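Local coordinates for protein carbohydrate binding family 6 (Clostridium thermocellum, PDB 5A8C) that probably hydrolyses terminal alpha-L-arabinofuranosyl linkages of arabinose-containing polysaccharides, as a family 43 glycoside hydrolase with a five-bladed beta-propeller fold and a bound calcium ion, at residues A[47-52]-A[77-82]; A[110-115]-A[126-131]; A[264-269]-A[281-286]. All blocks are in the same frame, centred on the assembly; numbering follows the deposited sequence.

Contact 1: A[47-52]-A[77-82]; sequences GRLYIY and DDLKNW
R48 and D77 make the polar half of this contact, and I51 and W82 the greasy half. The R48 chain runs extended at first and then bends at chi3 (72°), which turns the guanidinium back along D77. One of its faces lies against the backbone of D77, with D77 N 3.6 Å above the plane and offset toward the rim. The carboxylate stands further off: R48 NH1 and D77 OD2 are 4.0 Å apart, a long salt bridge, and the two planes are 38° apart. A water in the guanidinium plane spans that gap, accepting from R48 NH1 at 2.9 Å and donating to D77 OD2; a second, also in plane, accepts from R48 NH2 and donates to N81 O. R48 NH2 has a direct protein partner too, S75 OG. On the loop itself, D78 OD1 accepts from both K80 N and N81 N, an Asx turn and Asx motif that shape the bend.

Apolar contact comes from I51, L49, L79 and W82. I51 CD1 approaches the six-membered end of the indole obliquely, 3.6 Å from W82 CZ3. L49, its CG anti to the backbone N (chi1 179°), sends CD2 to the tip of L79, CD2 to CD2 at 4.0 Å, and more loosely toward W82 CH2 at 4.3 Å.

All this belongs to one four-stranded antiparallel sheet of the propeller. Strand 70-76 pairs through its backbone with strand 48-56 at L49 and I51, while 77-82 is the connection from it to the edge strand 83-90. W82 also touches I74 and T76 of strand 70-76. L49 and L79 both also touch Y274 of strand 270-274, in a different sheet.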
loop_
_atom_site.group_PDB
_atom_site.type_symbol
_atom_site.label_atom_id
_atom_site.label_comp_id
_atom_site.label_asym_id
_atom_site.label_seq_id
_atom_site.Cartn_x
_atom_site.Cartn_y
_atom_site.Cartn_z
ATOM N N GLY A 47 15.715 -7.488 -11.423
ATOM C CA GLY A 47 15.568 -6.643 -12.565
ATOM C C GLY A 47 14.142 -6.317 -12.957
ATOM O O GLY A 47 13.972 -5.598 -13.930
ATOM N N ARG A 48 13.156 -6.854 -12.236
ATOM C CA ARG A 48 11.754 -6.615 -12.533
ATOM C C ARG A 48 11.126 -5.792 -11.424
ATOM O O ARG A 48 11.470 -5.900 -10.241
ATOM C CB ARG A 48 10.997 -7.942 -12.635
ATOM C CG ARG A 48 11.475 -8.821 -13.788
ATOM C CD ARG A 48 10.619 -10.060 -13.960
ATOM N NE ARG A 48 9.317 -9.755 -14.503
ATOM C CZ ARG A 48 9.076 -9.581 -15.801
ATOM N NH1 ARG A 48 10.017 -9.649 -16.727
ATOM N NH2 ARG A 48 7.841 -9.282 -16.144
ATOM N N LEU A 49 10.122 -5.014 -11.813
ATOM C CA LEU A 49 9.244 -4.289 -10.894
ATOM C C LEU A 49 7.958 -5.090 -10.749
ATOM O O LEU A 49 7.255 -5.316 -11.751
ATOM C CB LEU A 49 8.962 -2.907 -11.447
ATOM C CG LEU A 49 8.031 -2.025 -10.596
ATOM C CD1 LEU A 49 8.582 -1.747 -9.234
ATOM C CD2 LEU A 49 7.715 -0.734 -11.324
ATOM N N TYR A 50 7.689 -5.556 -9.531
ATOM C CA TYR A 50 6.493 -6.316 -9.192
ATOM C C TYR A 50 5.555 -5.382 -8.456
ATOM O O TYR A 50 5.936 -4.703 -7.513
ATOM C CB TYR A 50 6.827 -7.516 -8.287
ATOM C CG TYR A 50 7.638 -8.594 -8.938
ATOM C CD1 TYR A 50 9.009 -8.510 -9.007
ATOM C CD2 TYR A 50 7.018 -9.700 -9.466
ATOM C CE1 TYR A 50 9.747 -9.503 -9.642
ATOM C CE2 TYR A 50 7.727 -10.709 -10.128
ATOM C CZ TYR A 50 9.106 -10.592 -10.205
ATOM O OH TYR A 50 9.855 -11.584 -10.830
ATOM N N ILE A 51 4.269 -5.434 -8.858
ATOM C CA ILE A 51 3.196 -4.661 -8.187
ATOM C C ILE A 51 2.161 -5.647 -7.666
ATOM O O ILE A 51 1.703 -6.529 -8.407
ATOM C CB ILE A 51 2.538 -3.648 -9.150
ATOM C CG1 ILE A 51 3.563 -2.695 -9.759
ATOM C CG2 ILE A 51 1.501 -2.851 -8.364
ATOM C CD1 ILE A 51 2.967 -1.746 -10.794
ATOM N N TYR A 52 1.845 -5.498 -6.371
ATOM C CA TYR A 52 0.856 -6.320 -5.699
ATOM C C TYR A 52 -0.322 -5.428 -5.372
ATOM O O TYR A 52 -0.120 -4.323 -4.829
ATOM C CB TYR A 52 1.462 -6.888 -4.375
ATOM C CG TYR A 52 2.650 -7.754 -4.614
ATOM C CD1 TYR A 52 3.906 -7.193 -4.881
ATOM C CD2 TYR A 52 2.571 -9.129 -4.635
ATOM C CE1 TYR A 52 5.000 -7.971 -5.118
ATOM C CE2 TYR A 52 3.666 -9.933 -4.873
ATOM C CZ TYR A 52 4.889 -9.347 -5.142
ATOM O OH TYR A 52 6.017 -10.082 -5.387
ATOM N N ASP A 77 9.762 -5.885 -16.796
ATOM C CA ASP A 77 11.187 -5.554 -16.861
ATOM C C ASP A 77 11.488 -4.380 -17.743
ATOM O O ASP A 77 12.656 -4.065 -17.922
ATOM C CB ASP A 77 12.101 -6.730 -17.240
ATOM C CG ASP A 77 12.026 -7.121 -18.651
ATOM O OD1 ASP A 77 11.223 -6.528 -19.384
ATOM O OD2 ASP A 77 12.846 -8.011 -19.021
ATOM N N ASP A 78 10.473 -3.727 -18.266
ATOM C CA ASP A 78 10.679 -2.677 -19.249
ATOM C C ASP A 78 9.716 -1.522 -19.153
ATOM O O ASP A 78 9.817 -0.574 -19.939
ATOM C CB ASP A 78 10.710 -3.227 -20.710
ATOM C CG ASP A 78 9.404 -3.778 -21.185
ATOM O OD1 ASP A 78 8.410 -3.791 -20.432
ATOM O OD2 ASP A 78 9.349 -4.206 -22.346
ATOM N N LEU A 79 8.767 -1.562 -18.188
ATOM C CA LEU A 79 7.766 -0.563 -18.058
ATOM C C LEU A 79 6.878 -0.413 -19.325
ATOM O O LEU A 79 6.272 0.647 -19.497
ATOM C CB LEU A 79 8.360 0.795 -17.612
ATOM C CG LEU A 79 9.011 0.807 -16.203
ATOM C CD1 LEU A 79 9.878 2.042 -16.020
ATOM C CD2 LEU A 79 8.003 0.714 -15.088
ATOM N N LYS A 80 6.768 -1.489 -20.086
ATOM C CA LYS A 80 5.951 -1.543 -21.288
ATOM C C LYS A 80 5.084 -2.778 -21.308
ATOM O O LYS A 80 3.858 -2.670 -21.617
ATOM C CB LYS A 80 6.802 -1.406 -22.539
ATOM C CG LYS A 80 7.588 -0.099 -22.651
ATOM C CD LYS A 80 8.532 -0.033 -23.858
ATOM C CE LYS A 80 9.432 1.197 -23.793
ATOM N NZ LYS A 80 10.355 1.167 -22.610
ATOM N N ASN A 81 5.680 -3.952 -21.124
ATOM C CA ASN A 81 4.988 -5.228 -21.139
ATOM C C ASN A 81 4.777 -5.625 -19.698
ATOM O O ASN A 81 5.772 -5.814 -18.983
ATOM C CB ASN A 81 5.796 -6.292 -21.933
ATOM C CG ASN A 81 4.950 -7.538 -22.251
ATOM O OD1 ASN A 81 4.128 -7.952 -21.485
ATOM N ND2 ASN A 81 5.190 -8.157 -23.399
ATOM N N TRP A 82 3.525 -5.761 -19.300
ATOM C CA TRP A 82 3.167 -6.191 -17.967
ATOM C C TRP A 82 2.710 -7.632 -18.000
ATOM O O TRP A 82 1.765 -7.970 -18.744
ATOM C CB TRP A 82 2.074 -5.267 -17.386
ATOM C CG TRP A 82 2.576 -3.874 -17.159
ATOM C CD1 TRP A 82 2.541 -2.839 -18.012
ATOM C CD2 TRP A 82 3.275 -3.401 -15.998
ATOM N NE1 TRP A 82 3.176 -1.754 -17.487
ATOM C CE2 TRP A 82 3.599 -2.055 -16.218
ATOM C CE3 TRP A 82 3.600 -3.977 -14.751
ATOM C CZ2 TRP A 82 4.268 -1.262 -15.247
ATOM C CZ3 TRP A 82 4.261 -3.205 -13.805
ATOM C CH2 TRP A 82 4.574 -1.867 -14.072
HETATM O O HOH W 1 12.884 -10.239 -16.606
HETATM O O HOH W 2 6.553 -8.527 -18.591
#

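Contact 2: A[110-115]-A[126-131]; sequences NNKFYL and VAVSDS
The beta hairpin of strands 112-118 and 124-129 pairs F113 with S129 and L115 with A127 as antiparallel hydrogen-bonded pairs, and Y114 with V128 as the non-hydrogen-bonded pair between them. Four backbone hydrogen bonds join the two segments; F113 N to S129 O measures 2.9 Å and L115 N to A127 O 2.8 Å. In the gap between the two pairs, V128 CA sits 3.3 Å from F113 O, a CA-H...O contact.

Y114 and V128 lie alongside each other, pointing the same way, and V128 CG2 meets Y114 CD1 at 3.8 Å. The F113 ring goes to the opposite side of the sheet, a three-stranded antiparallel one of the five-bladed propeller completed by strand 104-109. Carbonyl oxygens line the ring's edge, D130 O lying 3.6 Å from F113 CE1; Y108 stacks on the ring and Y45 meets it edge-to-face.

Where strand 124-129 ends, S129 OG accepts from S131 N at 3.0 Å, an ST turn. K112 and D130 run side by side, K112 CG 3.7 Å from D130 OD1, but a bend at chi4 (68°) takes the ammonium to N110 O instead. One water donates to both N111 O and D130 O.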
loop_
_atom_site.group_PDB
_atom_site.type_symbol
_atom_site.label_atom_id
_atom_site.label_comp_id
_atom_site.label_asym_id
_atom_site.label_seq_id
_atom_site.Cartn_x
_atom_site.Cartn_y
_atom_site.Cartn_z
ATOM N N ASN A 110 15.913 -11.328 3.485
ATOM C CA ASN A 110 16.282 -12.721 3.796
ATOM C C ASN A 110 16.085 -13.623 2.608
ATOM O O ASN A 110 15.897 -14.817 2.803
ATOM C CB ASN A 110 15.471 -13.307 5.011
ATOM C CG ASN A 110 15.407 -12.372 6.219
ATOM O OD1 ASN A 110 16.444 -11.770 6.566
ATOM N ND2 ASN A 110 14.206 -12.252 6.865
ATOM N N ASN A 111 16.144 -13.085 1.407
ATOM C CA ASN A 111 15.883 -13.825 0.199
ATOM C C ASN A 111 14.488 -14.478 0.199
ATOM O O ASN A 111 14.258 -15.499 -0.479
ATOM C CB ASN A 111 16.943 -14.865 -0.094
ATOM C CG ASN A 111 16.971 -15.293 -1.528
ATOM O OD1 ASN A 111 16.722 -14.503 -2.449
ATOM N ND2 ASN A 111 17.296 -16.519 -1.727
ATOM N N LYS A 112 13.535 -13.820 0.837
ATOM C CA LYS A 112 12.135 -14.229 0.891
ATOM C C LYS A 112 11.282 -12.993 0.663
ATOM O O LYS A 112 11.750 -11.847 0.726
ATOM C CB LYS A 112 11.773 -14.886 2.239
ATOM C CG LYS A 112 12.496 -16.206 2.456
ATOM C CD LYS A 112 12.204 -16.857 3.820
ATOM C CE LYS A 112 13.329 -17.832 4.145
ATOM N NZ LYS A 112 14.596 -17.100 4.389
ATOM N N PHE A 113 10.005 -13.233 0.414
ATOM C CA PHE A 113 9.032 -12.201 0.160
ATOM C C PHE A 113 7.969 -12.244 1.257
ATOM O O PHE A 113 7.410 -13.301 1.547
ATOM C CB PHE A 113 8.372 -12.411 -1.211
ATOM C CG PHE A 113 9.378 -12.305 -2.342
ATOM C CD1 PHE A 113 10.144 -13.405 -2.671
ATOM C CD2 PHE A 113 9.611 -11.105 -2.938
ATOM C CE1 PHE A 113 11.151 -13.309 -3.633
ATOM C CE2 PHE A 113 10.613 -10.998 -3.927
ATOM C CZ PHE A 113 11.382 -12.121 -4.232
ATOM N N TYR A 114 7.743 -11.071 1.852
ATOM C CA TYR A 114 6.803 -10.915 2.954
ATOM C C TYR A 114 5.710 -9.976 2.498
ATOM O O TYR A 114 5.987 -8.836 2.081
ATOM C CB TYR A 114 7.523 -10.325 4.199
ATOM C CG TYR A 114 8.611 -11.238 4.656
ATOM C CD1 TYR A 114 8.329 -12.293 5.531
ATOM C CD2 TYR A 114 9.927 -11.098 4.220
ATOM C CE1 TYR A 114 9.304 -13.189 5.898
ATOM C CE2 TYR A 114 10.911 -11.988 4.606
ATOM C CZ TYR A 114 10.602 -13.013 5.481
ATOM O OH TYR A 114 11.627 -13.843 5.865
ATOM N N LEU A 115 4.481 -10.474 2.507
ATOM C CA LEU A 115 3.304 -9.797 2.001
ATOM C C LEU A 115 2.351 -9.583 3.171
ATOM O O LEU A 115 1.739 -10.520 3.647
ATOM C CB LEU A 115 2.691 -10.683 0.915
ATOM C CG LEU A 115 1.520 -10.129 0.144
ATOM C CD1 LEU A 115 1.949 -8.941 -0.730
ATOM C CD2 LEU A 115 0.939 -11.220 -0.785
ATOM N N VAL A 126 0.628 -11.541 7.867
ATOM C CA VAL A 126 1.830 -11.660 7.033
ATOM C C VAL A 126 1.810 -12.994 6.333
ATOM O O VAL A 126 1.568 -14.038 6.921
ATOM C CB VAL A 126 3.119 -11.512 7.858
ATOM C CG1 VAL A 126 3.214 -12.547 8.991
ATOM C CG2 VAL A 126 4.349 -11.583 6.945
ATOM N N ALA A 127 2.053 -12.966 5.018
ATOM C CA ALA A 127 2.210 -14.184 4.227
ATOM C C ALA A 127 3.586 -14.186 3.591
ATOM O O ALA A 127 4.170 -13.132 3.314
ATOM C CB ALA A 127 1.116 -14.264 3.180
ATOM N N VAL A 128 4.144 -15.384 3.400
ATOM C CA VAL A 128 5.542 -15.531 3.035
ATOM C C VAL A 128 5.638 -16.436 1.812
ATOM O O VAL A 128 4.911 -17.414 1.686
ATOM C CB VAL A 128 6.345 -16.143 4.226
ATOM C CG1 VAL A 128 7.837 -16.196 3.942
ATOM C CG2 VAL A 128 6.083 -15.359 5.515
ATOM N N SER A 129 6.639 -16.150 0.983
ATOM C CA SER A 129 6.999 -17.036 -0.133
ATOM C C SER A 129 8.464 -16.887 -0.431
ATOM O O SER A 129 9.052 -15.842 -0.255
ATOM C CB SER A 129 6.205 -16.674 -1.393
ATOM O OG SER A 129 6.461 -17.629 -2.445
ATOM N N ASP A 130 9.051 -17.952 -0.992
ATOM C CA ASP A 130 10.403 -17.832 -1.564
ATOM C C ASP A 130 10.397 -17.243 -2.968
ATOM O O ASP A 130 11.442 -16.928 -3.480
ATOM C CB ASP A 130 11.081 -19.206 -1.638
ATOM C CG ASP A 130 11.330 -19.854 -0.339
ATOM O OD1 ASP A 130 11.422 -19.230 0.671
ATOM O OD2 ASP A 130 11.582 -21.087 -0.385
ATOM N N SER A 131 9.225 -17.108 -3.566
ATOM C CA SER A 131 9.074 -16.584 -4.920
ATOM C C SER A 131 8.265 -15.308 -4.882
ATOM O O SER A 131 7.309 -15.203 -4.114
ATOM C CB SER A 131 8.272 -17.564 -5.756
ATOM O OG SER A 131 7.834 -17.020 -6.977
HETATM O O HOH W 3 14.095 -16.600 -2.925
HETATM O O HOH W 4 14.585 -18.198 0.286
#

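Contact 3: A[264-269]-A[281-286]; sequences SNNNHH and VYHNRT. With CA (calcium ion), chain B.
N266, in the loop leading into strand 270-274 of the beta-propeller, is gripped by H283 near the end of strand 277-284 and by R285 just after it, at the N-cap of helix 286-291. Its CG takes the crowded position between backbone N and carbonyl carbon (chi1 54°), which folds the amide back so that OD1 and the backbone O present themselves to the same donors. The R285 chain is extended from CG to NE and arrives end-on: NH2 donates to N266 OD1 at 2.9 Å, and NH1 is shared between N266 OD1 and N266 O. Both nitrogens come at OD1 from the same face of the amide, well above its plane. N265 CB lies over the centre of the guanidinium, 3.4 Å above it. Around the group, N262 OD1 takes NH1, and P295 O and V296 O take NE and NH2.

H283 adds a third donor. Its ring stands at 71° to the N266 amide, and NE2 donates to N266 O at 3.0 Å, with a weak bond to OD1; D39 N donates to ND1 at the other end. H268 CB rests 3.6 Å from H283 CE1. A water links the two segments, accepting from H268 N and H283 N.

H268 itself turns away. With CG anti to the backbone N (chi1 -163°), its imidazole extends toward the calcium ion, while ND1 hydrogen-bonds a Tris molecule, probably from the crystallisation liquor. NE2 binds the metal at 2.5 Å beside five waters and one ligand atom from elsewhere in the structure; one of the waters donates to H269 O at 2.8 Å.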
loop_
_atom_site.group_PDB
_atom_site.type_symbol
_atom_site.label_atom_id
_atom_site.label_comp_id
_atom_site.label_asym_id
_atom_site.label_seq_id
_atom_site.Cartn_x
_atom_site.Cartn_y
_atom_site.Cartn_z
ATOM N N SER A 264 -14.159 10.981 -7.207
ATOM C CA SER A 264 -14.023 11.575 -5.860
ATOM C C SER A 264 -13.982 10.533 -4.768
ATOM O O SER A 264 -14.411 10.756 -3.645
ATOM C CB SER A 264 -15.114 12.607 -5.583
ATOM O OG SER A 264 -15.050 13.623 -6.581
ATOM N N ASN A 265 -13.382 9.374 -5.075
ATOM C CA ASN A 265 -13.342 8.261 -4.142
ATOM C C ASN A 265 -11.923 8.020 -3.619
ATOM O O ASN A 265 -11.069 8.898 -3.692
ATOM C CB ASN A 265 -14.016 7.043 -4.762
ATOM C CG ASN A 265 -14.725 6.175 -3.696
ATOM O OD1 ASN A 265 -14.092 5.595 -2.758
ATOM N ND2 ASN A 265 -16.006 6.032 -3.844
ATOM N N ASN A 266 -11.678 6.854 -3.043
ATOM C CA ASN A 266 -10.427 6.640 -2.366
ATOM C C ASN A 266 -9.228 6.633 -3.293
ATOM O O ASN A 266 -9.302 6.424 -4.518
ATOM C CB ASN A 266 -10.478 5.430 -1.438
ATOM C CG ASN A 266 -10.934 4.159 -2.110
ATOM O OD1 ASN A 266 -10.676 3.936 -3.316
ATOM N ND2 ASN A 266 -11.669 3.341 -1.377
ATOM N N ASN A 267 -8.074 6.867 -2.671
ATOM C CA ASN A 267 -6.804 7.170 -3.326
ATOM C C ASN A 267 -5.725 6.434 -2.529
ATOM O O ASN A 267 -5.708 6.602 -1.302
ATOM C CB ASN A 267 -6.629 8.701 -3.296
ATOM C CG ASN A 267 -5.617 9.296 -4.248
ATOM O OD1 ASN A 267 -4.860 8.610 -4.939
ATOM N ND2 ASN A 267 -5.613 10.638 -4.292
ATOM N N HIS A 268 -4.919 5.566 -3.147
ATOM C CA HIS A 268 -3.993 4.726 -2.388
ATOM C C HIS A 268 -2.765 4.467 -3.235
ATOM O O HIS A 268 -2.868 4.186 -4.414
ATOM C CB HIS A 268 -4.668 3.404 -2.053
ATOM C CG HIS A 268 -4.005 2.612 -0.936
ATOM N ND1 HIS A 268 -4.681 2.325 0.225
ATOM C CD2 HIS A 268 -2.779 2.034 -0.808
ATOM C CE1 HIS A 268 -3.853 1.610 0.998
ATOM N NE2 HIS A 268 -2.699 1.445 0.423
ATOM N N HIS A 269 -1.602 4.580 -2.641
ATOM C CA HIS A 269 -0.349 4.604 -3.391
ATOM C C HIS A 269 0.777 3.788 -2.771
ATOM O O HIS A 269 0.744 3.388 -1.579
ATOM C CB HIS A 269 0.122 6.118 -3.338
ATOM C CG HIS A 269 0.613 6.485 -1.982
ATOM N ND1 HIS A 269 -0.161 6.327 -0.848
ATOM C CD2 HIS A 269 1.887 6.755 -1.567
ATOM C CE1 HIS A 269 0.632 6.526 0.201
ATOM N NE2 HIS A 269 1.866 6.846 -0.199
ATOM N N VAL A 281 2.963 4.343 -7.707
ATOM C CA VAL A 281 1.915 3.449 -8.154
ATOM C C VAL A 281 0.669 3.799 -7.356
ATOM O O VAL A 281 0.749 4.101 -6.167
ATOM C CB VAL A 281 2.324 1.977 -8.024
ATOM C CG1 VAL A 281 3.404 1.604 -9.045
ATOM C CG2 VAL A 281 2.682 1.522 -6.670
ATOM N N TYR A 282 -0.490 3.757 -8.007
ATOM C CA TYR A 282 -1.735 4.204 -7.373
ATOM C C TYR A 282 -2.878 3.550 -8.058
ATOM O O TYR A 282 -2.685 2.583 -8.857
ATOM C CB TYR A 282 -1.801 5.740 -7.335
ATOM C CG TYR A 282 -1.770 6.410 -8.685
ATOM C CD1 TYR A 282 -0.567 6.659 -9.339
ATOM C CD2 TYR A 282 -2.941 6.836 -9.284
ATOM C CE1 TYR A 282 -0.531 7.306 -10.574
ATOM C CE2 TYR A 282 -2.898 7.488 -10.504
ATOM C CZ TYR A 282 -1.703 7.756 -11.114
ATOM O OH TYR A 282 -1.720 8.439 -12.315
ATOM N N HIS A 283 -4.099 3.996 -7.844
ATOM C CA HIS A 283 -5.249 3.468 -8.581
ATOM C C HIS A 283 -6.181 4.561 -9.020
ATOM O O HIS A 283 -6.248 5.673 -8.470
ATOM C CB HIS A 283 -6.020 2.356 -7.783
ATOM C CG HIS A 283 -6.703 2.816 -6.539
ATOM N ND1 HIS A 283 -6.463 2.222 -5.331
ATOM C CD2 HIS A 283 -7.677 3.761 -6.377
ATOM C CE1 HIS A 283 -7.231 2.824 -4.467
ATOM N NE2 HIS A 283 -7.972 3.761 -5.039
ATOM N N ASN A 284 -6.977 4.237 -10.058
ATOM C CA ASN A 284 -8.121 5.048 -10.418
ATOM C C ASN A 284 -9.222 4.120 -10.883
ATOM O O ASN A 284 -9.226 2.933 -10.541
ATOM C CB ASN A 284 -7.769 6.187 -11.398
ATOM C CG ASN A 284 -7.475 5.759 -12.808
ATOM O OD1 ASN A 284 -7.452 4.568 -13.109
ATOM N ND2 ASN A 284 -7.241 6.734 -13.660
ATOM N N ARG A 285 -10.215 4.672 -11.573
ATOM C CA ARG A 285 -11.403 3.915 -12.006
ATOM C C ARG A 285 -11.669 4.068 -13.494
ATOM O O ARG A 285 -12.800 4.049 -13.929
ATOM C CB ARG A 285 -12.585 4.282 -11.120
ATOM C CG ARG A 285 -12.390 3.821 -9.673
ATOM C CD ARG A 285 -13.104 4.707 -8.651
ATOM N NE ARG A 285 -13.249 4.049 -7.373
ATOM C CZ ARG A 285 -12.497 4.231 -6.276
ATOM N NH1 ARG A 285 -11.426 5.018 -6.266
ATOM N NH2 ARG A 285 -12.851 3.616 -5.176
ATOM N N THR A 286 -10.577 4.215 -14.287
ATOM C CA THR A 286 -10.732 4.430 -15.707
ATOM C C THR A 286 -11.258 3.212 -16.437
ATOM O O THR A 286 -12.010 3.348 -17.431
ATOM C CB THR A 286 -9.475 4.984 -16.328
ATOM O OG1 THR A 286 -9.823 5.650 -17.557
ATOM C CG2 THR A 286 -8.438 3.977 -16.556
HETATM CA CA CA B . -0.521 0.545 1.248
HETATM O O HOH W 5 -5.097 6.111 -6.014
HETATM O O HOH W 6 0.077 2.942 1.085
HETATM O O HOH W 7 -1.375 -1.129 2.847
HETATM O O HOH W 8 -1.292 -1.281 -0.159
HETATM O O HOH W 9 -0.609 1.455 3.512
HETATM O O HOH W 10 1.556 -0.308 2.019
#

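How the contacts relate
From the N terminus the three contacts follow in series, none nesting in or crossing another. Contact 1 closes a loop of 24 residues that carries strand 70-76 between its segments; contact 2 closes the hairpin of strands 112-118 and 124-129, with ten residues between its segments; contact 3, late in the chain, brings the end of strand 277-284 and the residues after it back against the loop before strand 270-274. Each belongs to a different sheet of the propeller. Contact 1 touches both others: Y52 packs on L115 of contact 2, and I51 on V281 of contact 3. Contacts 2 and 3 lie on opposite sides of the chain's centre, their nearest atoms about 11 Å apart.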